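Local coordinates for glucokinase (Thermus thermophilus, PDB 3VOV), which catalyses the transfer of phosphate from ATP to hexose sugars such as glucose, as a ROK-family kinase of the actin-like ATPase clan, at residues Gly16-Lys21 with Ala289-Tyr294; Tyr192-Pro197 with Asp211-Arg216; Arg205-Gly210 with Asn250-Tyr255. All coordinates share one frame; numbering follows the deposited sequence.

Overall arrangement
After strand 3-8 the chain forms strand 12-18, and the turn after it meets the C-terminal helix 284-299 in contact 1, a closure that spans nearly the whole chain and returns this helix to the first sheet. Contacts 2 and 3 both fall within that long loop, on the other side of the molecule's centre, some 44 and 37 Å away between centres. Contact 2 closes a short loop by joining the end of helix 183-194 to the start of helix 212-236. Contact 3 ties helix 200-208 to the start of helix 253-265, and its segments alternate with those of contact 2. The two crossing contacts touch: Asp211 meets Leu206, and Ala214 and Glu215 pack on Phe207.

Contact 1 (Gly16-Lys21 with Ala289-Tyr294); sequences GVFDGK and AALTAY
Asp19 OD1 accepts two backbone N-H groups, one from Lys21 and one from Arg22. The Lys21 N to Asp19 OD1 bond is 2.8 Å long, its N-H arriving nearly along the C-O axis; accepting from the N-H two residues on makes this an Asx turn and fixes the rotation of the carboxylate. This turn ends strand 12-18 and places Gly20 against the last helix. Its CA sits 3.5 Å from the centroid of the Tyr294 ring, almost straight over the face, in a CH-pi contact. A side chain would not fit here: at a phi of 109° a CB would press on the preceding carbonyl oxygen, and it would also run into Tyr294 CZ. Tyr294 brings its ring over the turn because its CG is anti to the backbone N (chi1 -179°), and Asp19 O lies 3.6 Å from Tyr294 CE2. An alanine in place of Tyr294 would remove this ring and would probably leave the Gly20 turn less firmly seated on the helix. The strand belongs to the first of two five-stranded sheets with the same strand order, as in the actin-like ATPase fold, and helix 284-299 packs on it with the short axes 9.0 Å apart and crossing at -45°. Phe18 packs between the strand end and the helix. Its CB is 3.4 Å from Ala290 CB, a close fit on the small alanine, while its CZ reaches Leu291 CG at 3.8 Å, the two side chains crossing obliquely. Tyr294 CB comes to the edge of the Phe18 ring, and Gly20 N stands 3.2 Å above the plane of that ring, toward its rim. Val3 of the adjoining strand 3-8 touches both Phe18 and Tyr294, and Leu113 of helix 107-118 packs against Leu291.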
loop_
_atom_site.group_PDB
_atom_site.type_symbol
_atom_site.label_atom_id
_atom_site.label_comp_id
_atom_site.label_asym_id
_atom_site.label_seq_id
_atom_site.Cartn_x
_atom_site.Cartn_y
_atom_site.Cartn_z
ATOM N N GLY B 16 -27.784 -30.183 -20.173
ATOM C CA GLY B 16 -29.155 -29.897 -20.580
ATOM C C GLY B 16 -29.196 -29.407 -21.983
ATOM O O GLY B 16 -28.242 -28.759 -22.426
ATOM N N VAL B 17 -30.278 -29.756 -22.692
ATOM C CA VAL B 17 -30.611 -29.157 -23.988
ATOM C C VAL B 17 -31.077 -27.738 -23.713
ATOM O O VAL B 17 -31.658 -27.480 -22.656
ATOM C CB VAL B 17 -31.698 -29.982 -24.764
ATOM C CG1 VAL B 17 -32.095 -29.303 -26.062
ATOM C CG2 VAL B 17 -31.183 -31.416 -25.070
ATOM N N PHE B 18 -30.749 -26.818 -24.604
ATOM C CA PHE B 18 -30.962 -25.415 -24.363
ATOM C C PHE B 18 -31.474 -24.863 -25.663
ATOM O O PHE B 18 -30.943 -25.211 -26.706
ATOM C CB PHE B 18 -29.622 -24.745 -24.035
ATOM C CG PHE B 18 -29.691 -23.258 -23.857
ATOM C CD1 PHE B 18 -30.313 -22.708 -22.736
ATOM C CD2 PHE B 18 -29.110 -22.402 -24.801
ATOM C CE1 PHE B 18 -30.363 -21.337 -22.566
ATOM C CE2 PHE B 18 -29.113 -21.060 -24.633
ATOM C CZ PHE B 18 -29.768 -20.490 -23.498
ATOM N N ASP B 19 -32.447 -23.954 -25.609
ATOM C CA ASP B 19 -33.050 -23.462 -26.857
ATOM C C ASP B 19 -32.707 -22.023 -27.214
ATOM O O ASP B 19 -33.277 -21.453 -28.180
ATOM C CB ASP B 19 -34.558 -23.651 -26.817
ATOM C CG ASP B 19 -35.235 -22.742 -25.795
ATOM O OD1 ASP B 19 -34.583 -21.818 -25.233
ATOM O OD2 ASP B 19 -36.437 -22.959 -25.558
ATOM N N GLY B 20 -31.751 -21.446 -26.480
ATOM C CA GLY B 20 -31.335 -20.066 -26.702
ATOM C C GLY B 20 -31.820 -19.197 -25.560
ATOM O O GLY B 20 -31.229 -18.130 -25.301
ATOM N N LYS B 21 -32.839 -19.678 -24.830
ATOM C CA LYS B 21 -33.400 -18.937 -23.674
ATOM C C LYS B 21 -33.596 -19.825 -22.465
ATOM O O LYS B 21 -33.403 -19.372 -21.363
ATOM C CB LYS B 21 -34.762 -18.273 -24.018
ATOM C CG LYS B 21 -34.675 -17.000 -24.918
ATOM C CD LYS B 21 -33.585 -15.991 -24.406
ATOM C CE LYS B 21 -33.831 -14.510 -24.798
ATOM N NZ LYS B 21 -32.601 -13.690 -24.407
ATOM N N ALA B 289 -22.482 -22.358 -20.518
ATOM C CA ALA B 289 -21.870 -23.376 -21.413
ATOM C C ALA B 289 -22.794 -23.605 -22.617
ATOM O O ALA B 289 -22.358 -23.695 -23.766
ATOM C CB ALA B 289 -21.660 -24.677 -20.660
ATOM N N ALA B 290 -24.077 -23.670 -22.353
ATOM C CA ALA B 290 -25.016 -23.814 -23.451
ATOM C C ALA B 290 -24.999 -22.580 -24.339
ATOM O O ALA B 290 -24.971 -22.696 -25.550
ATOM C CB ALA B 290 -26.435 -24.108 -22.916
ATOM N N LEU B 291 -25.034 -21.387 -23.741
ATOM C CA LEU B 291 -24.996 -20.170 -24.541
ATOM C C LEU B 291 -23.740 -20.024 -25.367
ATOM O O LEU B 291 -23.761 -19.479 -26.489
ATOM C CB LEU B 291 -25.104 -18.951 -23.662
ATOM C CG LEU B 291 -26.483 -18.519 -23.237
ATOM C CD1 LEU B 291 -26.259 -17.623 -21.988
ATOM C CD2 LEU B 291 -27.154 -17.748 -24.399
ATOM N N THR B 292 -22.632 -20.500 -24.827
ATOM C CA THR B 292 -21.386 -20.546 -25.613
ATOM C C THR B 292 -21.607 -21.233 -26.946
ATOM O O THR B 292 -21.316 -20.665 -28.004
ATOM C CB THR B 292 -20.213 -21.189 -24.772
ATOM O OG1 THR B 292 -20.009 -20.378 -23.623
ATOM C CG2 THR B 292 -18.896 -21.280 -25.551
ATOM N N ALA B 293 -22.123 -22.459 -26.905
ATOM C CA ALA B 293 -22.361 -23.221 -28.151
ATOM C C ALA B 293 -23.449 -22.539 -29.012
ATOM O O ALA B 293 -23.371 -22.488 -30.246
ATOM C CB ALA B 293 -22.779 -24.681 -27.804
ATOM N N TYR B 294 -24.486 -22.040 -28.363
ATOM C CA TYR B 294 -25.632 -21.440 -29.081
ATOM C C TYR B 294 -25.182 -20.217 -29.913
ATOM O O TYR B 294 -25.476 -20.079 -31.142
ATOM C CB TYR B 294 -26.725 -21.057 -28.053
ATOM C CG TYR B 294 -27.943 -20.448 -28.715
ATOM C CD1 TYR B 294 -28.035 -19.077 -28.952
ATOM C CD2 TYR B 294 -28.972 -21.269 -29.162
ATOM C CE1 TYR B 294 -29.197 -18.524 -29.597
ATOM C CE2 TYR B 294 -30.089 -20.751 -29.797
ATOM C CZ TYR B 294 -30.207 -19.396 -30.005
ATOM O OH TYR B 294 -31.339 -18.968 -30.653
#

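Contact 2 (Tyr192-Pro197 with Asp211-Arg216); sequences YAFQRP and DPKAER
The nearest CA atoms, of Ala193 and Lys213, are 7.8 Å apart, where the end of helix 183-194, just before Gln195 leaves helical geometry with positive phi, faces the first turn of helix 212-236; side chains must therefore bridge the gap. Phe194 does most of this. Its ring reaches out tip to tip toward Asp211, and Phe194 CZ lies 3.1 Å from Asp211 OD2, a short approach at the ring edge with the carboxylate plane turned 47° from the ring. The same oxygen caps the helix: Asp211 OD2 accepts from Ala214 N at 2.9 Å through its anti lone pair, so Asp211 serves as N-cap while facing the ring.

Lys213 comes over a face of that ring. Its chain bends at chi2, chi3 and chi4, which sets CE 4.0 Å from the centroid of the Phe194 ring, directly above the centre, and NZ off-centre at 4.3 Å from that centroid in a cation-pi contact. A positive charge over the face and a negative one at the hydrogen-bearing edge would probably both suit the ring's charge distribution. Lys213 CE also rests 3.4 Å from Ala193 O, and Lys213 CB packs 3.6 Å from Phe194 CZ.

A second subunit lies close by: its Cys169, a zinc ligand, packs on Ala193, and its Glu174 makes a salt bridge with Arg216. Within the chain, the intervening helix 200-208 adjoins both partners, Leu206 touching Phe194 and Ala214, and Leu203 touching Ala214, so three successive helices are packed together.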
loop_
_atom_site.group_PDB
_atom_site.type_symbol
_atom_site.label_atom_id
_atom_site.label_comp_id
_atom_site.label_asym_id
_atom_site.label_seq_id
_atom_site.Cartn_x
_atom_site.Cartn_y
_atom_site.Cartn_z
ATOM N N TYR B 192 -5.106 -17.378 10.720
ATOM C CA TYR B 192 -3.882 -16.775 11.288
ATOM C C TYR B 192 -4.179 -15.873 12.503
ATOM O O TYR B 192 -3.526 -15.969 13.573
ATOM C CB TYR B 192 -3.138 -15.986 10.185
ATOM C CG TYR B 192 -1.928 -15.267 10.717
ATOM C CD1 TYR B 192 -0.735 -15.958 10.958
ATOM C CD2 TYR B 192 -1.992 -13.908 11.025
ATOM C CE1 TYR B 192 0.391 -15.294 11.486
ATOM C CE2 TYR B 192 -0.864 -13.235 11.559
ATOM C CZ TYR B 192 0.307 -13.932 11.777
ATOM O OH TYR B 192 1.412 -13.277 12.276
ATOM N N ALA B 193 -5.154 -14.994 12.347
ATOM C CA ALA B 193 -5.446 -13.967 13.349
ATOM C C ALA B 193 -6.135 -14.530 14.596
ATOM O O ALA B 193 -5.829 -14.101 15.715
ATOM C CB ALA B 193 -6.290 -12.858 12.731
ATOM N N PHE B 194 -7.051 -15.493 14.405
ATOM C CA PHE B 194 -7.664 -16.184 15.549
ATOM C C PHE B 194 -6.826 -17.300 16.150
ATOM O O PHE B 194 -7.204 -17.838 17.187
ATOM C CB PHE B 194 -9.079 -16.656 15.220
ATOM C CG PHE B 194 -10.078 -15.520 15.157
ATOM C CD1 PHE B 194 -10.791 -15.125 16.291
ATOM C CD2 PHE B 194 -10.266 -14.800 13.971
ATOM C CE1 PHE B 194 -11.683 -14.042 16.237
ATOM C CE2 PHE B 194 -11.172 -13.686 13.912
ATOM C CZ PHE B 194 -11.877 -13.340 15.041
ATOM N N GLN B 195 -5.716 -17.666 15.493
ATOM C CA GLN B 195 -4.828 -18.725 15.964
ATOM C C GLN B 195 -5.506 -20.105 16.133
ATOM O O GLN B 195 -5.120 -20.864 16.993
ATOM C CB GLN B 195 -4.086 -18.298 17.253
ATOM C CG GLN B 195 -3.418 -16.951 17.079
ATOM C CD GLN B 195 -2.508 -16.590 18.239
ATOM O OE1 GLN B 195 -1.700 -17.402 18.671
ATOM N NE2 GLN B 195 -2.633 -15.363 18.736
ATOM N N ARG B 196 -6.498 -20.399 15.295
ATOM C CA ARG B 196 -7.188 -21.687 15.227
ATOM C C ARG B 196 -7.873 -21.764 13.849
ATOM O O ARG B 196 -8.045 -20.722 13.202
ATOM C CB ARG B 196 -8.248 -21.795 16.324
ATOM C CG ARG B 196 -9.373 -20.792 16.158
ATOM C CD ARG B 196 -10.439 -20.952 17.215
ATOM N NE ARG B 196 -11.202 -19.718 17.405
ATOM C CZ ARG B 196 -12.432 -19.523 16.950
ATOM N NH1 ARG B 196 -13.046 -20.479 16.273
ATOM N NH2 ARG B 196 -13.055 -18.378 17.184
ATOM N N PRO B 197 -8.226 -22.982 13.380
ATOM C CA PRO B 197 -8.899 -23.046 12.076
ATOM C C PRO B 197 -10.246 -22.322 12.058
ATOM O O PRO B 197 -11.112 -22.580 12.884
ATOM C CB PRO B 197 -9.036 -24.537 11.820
ATOM C CG PRO B 197 -7.859 -25.162 12.666
ATOM C CD PRO B 197 -7.938 -24.332 13.923
ATOM N N ASP B 211 -17.746 -9.660 16.673
ATOM C CA ASP B 211 -16.353 -9.830 17.036
ATOM C C ASP B 211 -15.452 -8.794 16.299
ATOM O O ASP B 211 -15.451 -8.745 15.077
ATOM C CB ASP B 211 -15.921 -11.265 16.736
ATOM C CG ASP B 211 -14.502 -11.474 17.030
ATOM O OD1 ASP B 211 -14.236 -11.983 18.135
ATOM O OD2 ASP B 211 -13.644 -11.058 16.195
ATOM N N PRO B 212 -14.689 -7.975 17.052
ATOM C CA PRO B 212 -14.003 -6.861 16.401
ATOM C C PRO B 212 -13.034 -7.318 15.280
ATOM O O PRO B 212 -12.967 -6.680 14.216
ATOM C CB PRO B 212 -13.225 -6.159 17.549
ATOM C CG PRO B 212 -13.748 -6.711 18.823
ATOM C CD PRO B 212 -14.411 -8.055 18.506
ATOM N N LYS B 213 -12.316 -8.413 15.535
ATOM C CA LYS B 213 -11.294 -8.918 14.653
ATOM C C LYS B 213 -11.987 -9.431 13.393
ATOM O O LYS B 213 -11.500 -9.209 12.291
ATOM C CB LYS B 213 -10.507 -10.038 15.362
ATOM C CG LYS B 213 -9.139 -10.327 14.843
ATOM C CD LYS B 213 -8.093 -10.575 15.976
ATOM C CE LYS B 213 -8.197 -11.925 16.663
ATOM N NZ LYS B 213 -9.057 -11.833 17.896
ATOM N N ALA B 214 -13.138 -10.080 13.564
ATOM C CA ALA B 214 -13.887 -10.628 12.431
ATOM C C ALA B 214 -14.402 -9.522 11.539
ATOM O O ALA B 214 -14.236 -9.585 10.320
ATOM C CB ALA B 214 -15.039 -11.534 12.881
ATOM N N GLU B 215 -15.031 -8.520 12.158
ATOM C CA GLU B 215 -15.465 -7.319 11.465
ATOM C C GLU B 215 -14.351 -6.666 10.629
ATOM O O GLU B 215 -14.543 -6.350 9.446
ATOM C CB GLU B 215 -16.052 -6.295 12.478
ATOM C CG GLU B 215 -17.365 -6.784 13.109
ATOM C CD GLU B 215 -17.980 -5.782 14.124
ATOM O OE1 GLU B 215 -17.261 -4.874 14.631
ATOM O OE2 GLU B 215 -19.188 -5.911 14.406
ATOM N N ARG B 216 -13.194 -6.452 11.260
ATOM C CA ARG B 216 -12.073 -5.814 10.613
ATOM C C ARG B 216 -11.709 -6.506 9.306
ATOM O O ARG B 216 -11.583 -5.879 8.243
ATOM C CB ARG B 216 -10.848 -5.781 11.553
ATOM C CG ARG B 216 -9.877 -4.605 11.230
ATOM C CD ARG B 216 -8.506 -4.728 11.979
ATOM N NE ARG B 216 -7.599 -3.605 11.687
ATOM C CZ ARG B 216 -7.522 -2.484 12.414
ATOM N NH1 ARG B 216 -8.310 -2.294 13.487
ATOM N NH2 ARG B 216 -6.658 -1.543 12.068
#

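Contact 3 (Arg205-Gly210 with Asn250-Tyr255); sequences RLFQAG and NAPEGY
The Phe207 ring meets the other segment by its edge, where Gly254 CA and water 2 lie near its plane, while Pro252 approaches obliquely. The proline CB is 3.4 Å from both Phe207 CD2 and Phe207 CE2, a tight contact that the ring reaches because its CG is anti to the backbone N (chi1 -180°). Gly254 meets the ring edge near CZ: a CB there would come within 3.0 Å of Phe207 CZ, so the helix can approach the ring this closely only without a side chain at that position.

A second flat group, the carboxamide of Gln208, lies across Pro252, its CD 3.9 Å from Pro252 CB. A bend at chi2 (-77°) folds it back over the proline, and two waters then link its tip to the start of helix 253-265. Water 1 accepts from Gln208 NE2 and, at 2.7 Å, from Glu253 N. Water 2 donates a long bond to Gln208 OE1 and accepts from Gly254 N at 2.4 Å, an unusually short distance that probably reflects how the water was placed. Pro252 sits at the N-cap position but has no side-chain acceptor to offer, so the two waters probably stand in for a capping group. On the other segment, Gly210 ends helix 200-208 in a Schellman motif.

Beyond the two segments, Phe204 of helix 200-208 also packs on Pro252. Helix 212-236 runs alongside both partners, with Val218 against Phe207 and Ala222 and Val225 against Tyr255, so the contact joins the ends of two helices that both lean on a third.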
loop_
_atom_site.group_PDB
_atom_site.type_symbol
_atom_site.label_atom_id
_atom_site.label_comp_id
_atom_site.label_asym_id
_atom_site.label_seq_id
_atom_site.Cartn_x
_atom_site.Cartn_y
_atom_site.Cartn_z
ATOM N N ARG B 205 -20.195 -16.062 11.344
ATOM C CA ARG B 205 -20.874 -16.122 12.658
ATOM C C ARG B 205 -20.212 -15.125 13.617
ATOM O O ARG B 205 -20.889 -14.311 14.244
ATOM C CB ARG B 205 -20.794 -17.556 13.235
ATOM C CG ARG B 205 -21.077 -17.659 14.760
ATOM C CD ARG B 205 -20.809 -19.049 15.371
ATOM N NE ARG B 205 -19.427 -19.197 15.841
ATOM C CZ ARG B 205 -18.879 -18.533 16.862
ATOM N NH1 ARG B 205 -19.570 -17.622 17.554
ATOM N NH2 ARG B 205 -17.614 -18.781 17.196
ATOM N N LEU B 206 -18.881 -15.176 13.699
ATOM C CA LEU B 206 -18.119 -14.225 14.497
ATOM C C LEU B 206 -18.419 -12.770 14.128
ATOM O O LEU B 206 -18.591 -11.906 15.007
ATOM C CB LEU B 206 -16.624 -14.521 14.382
ATOM C CG LEU B 206 -16.073 -15.734 15.144
ATOM C CD1 LEU B 206 -14.727 -16.112 14.601
ATOM C CD2 LEU B 206 -16.029 -15.441 16.674
ATOM N N PHE B 207 -18.496 -12.510 12.824
ATOM C CA PHE B 207 -18.866 -11.196 12.307
ATOM C C PHE B 207 -20.261 -10.756 12.805
ATOM O O PHE B 207 -20.443 -9.644 13.377
ATOM C CB PHE B 207 -18.806 -11.188 10.767
ATOM C CG PHE B 207 -19.168 -9.848 10.145
ATOM C CD1 PHE B 207 -18.180 -8.935 9.807
ATOM C CD2 PHE B 207 -20.488 -9.506 9.907
ATOM C CE1 PHE B 207 -18.487 -7.719 9.213
ATOM C CE2 PHE B 207 -20.816 -8.272 9.335
ATOM C CZ PHE B 207 -19.790 -7.367 8.990
ATOM N N GLN B 208 -21.248 -11.619 12.578
ATOM C CA GLN B 208 -22.616 -11.330 13.004
ATOM C C GLN B 208 -22.726 -11.166 14.544
ATOM O O GLN B 208 -23.495 -10.346 15.019
ATOM C CB GLN B 208 -23.606 -12.371 12.443
ATOM C CG GLN B 208 -23.823 -12.277 10.929
ATOM C CD GLN B 208 -24.739 -11.120 10.438
ATOM O OE1 GLN B 208 -24.469 -9.914 10.665
ATOM N NE2 GLN B 208 -25.777 -11.487 9.671
ATOM N N ALA B 209 -21.935 -11.915 15.304
ATOM C CA ALA B 209 -21.800 -11.710 16.741
ATOM C C ALA B 209 -21.055 -10.414 17.177
ATOM O O ALA B 209 -20.912 -10.163 18.390
ATOM C CB ALA B 209 -21.115 -12.943 17.384
ATOM N N GLY B 210 -20.536 -9.626 16.228
ATOM C CA GLY B 210 -19.812 -8.397 16.580
ATOM C C GLY B 210 -18.382 -8.560 17.053
ATOM O O GLY B 210 -17.820 -7.694 17.733
ATOM N N ASN B 250 -23.751 -14.999 0.045
ATOM C CA ASN B 250 -24.219 -15.419 1.363
ATOM C C ASN B 250 -23.522 -14.740 2.534
ATOM O O ASN B 250 -23.747 -15.094 3.682
ATOM C CB ASN B 250 -24.161 -16.945 1.475
ATOM C CG ASN B 250 -25.073 -17.621 0.461
ATOM O OD1 ASN B 250 -26.270 -17.324 0.397
ATOM N ND2 ASN B 250 -24.511 -18.493 -0.355
ATOM N N ALA B 251 -22.721 -13.721 2.243
ATOM C CA ALA B 251 -22.038 -12.950 3.279
ATOM C C ALA B 251 -23.014 -12.103 4.111
ATOM O O ALA B 251 -24.056 -11.694 3.613
ATOM C CB ALA B 251 -20.976 -12.064 2.636
ATOM N N PRO B 252 -22.670 -11.807 5.378
ATOM C CA PRO B 252 -23.468 -10.846 6.167
ATOM C C PRO B 252 -23.821 -9.577 5.397
ATOM O O PRO B 252 -23.101 -9.191 4.461
ATOM C CB PRO B 252 -22.522 -10.484 7.311
ATOM C CG PRO B 252 -21.782 -11.770 7.554
ATOM C CD PRO B 252 -21.539 -12.336 6.160
ATOM N N GLU B 253 -24.928 -8.925 5.768
ATOM C CA GLU B 253 -25.328 -7.695 5.064
ATOM C C GLU B 253 -24.347 -6.511 5.182
ATOM O O GLU B 253 -24.249 -5.675 4.245
ATOM C CB GLU B 253 -26.717 -7.235 5.487
ATOM C CG GLU B 253 -27.407 -6.450 4.359
ATOM C CD GLU B 253 -27.623 -7.284 3.095
ATOM O OE1 GLU B 253 -28.042 -8.481 3.220
ATOM O OE2 GLU B 253 -27.404 -6.731 1.974
ATOM N N GLY B 254 -23.655 -6.417 6.312
ATOM C CA GLY B 254 -22.555 -5.447 6.444
ATOM C C GLY B 254 -21.499 -5.606 5.351
ATOM O O GLY B 254 -20.822 -4.627 4.985
ATOM N N TYR B 255 -21.351 -6.829 4.813
ATOM C CA TYR B 255 -20.315 -7.080 3.791
ATOM C C TYR B 255 -20.716 -6.367 2.518
ATOM O O TYR B 255 -19.966 -5.613 1.956
ATOM C CB TYR B 255 -20.139 -8.585 3.541
ATOM C CG TYR B 255 -19.266 -8.963 2.339
ATOM C CD1 TYR B 255 -17.877 -9.173 2.492
ATOM C CD2 TYR B 255 -19.832 -9.190 1.076
ATOM C CE1 TYR B 255 -17.094 -9.553 1.401
ATOM C CE2 TYR B 255 -19.033 -9.566 -0.028
ATOM C CZ TYR B 255 -17.678 -9.759 0.157
ATOM O OH TYR B 255 -16.907 -10.095 -0.927
HETATM O O HOH W 1 -26.793 -10.106 7.402
HETATM O O HOH W 2 -24.311 -7.631 8.329
#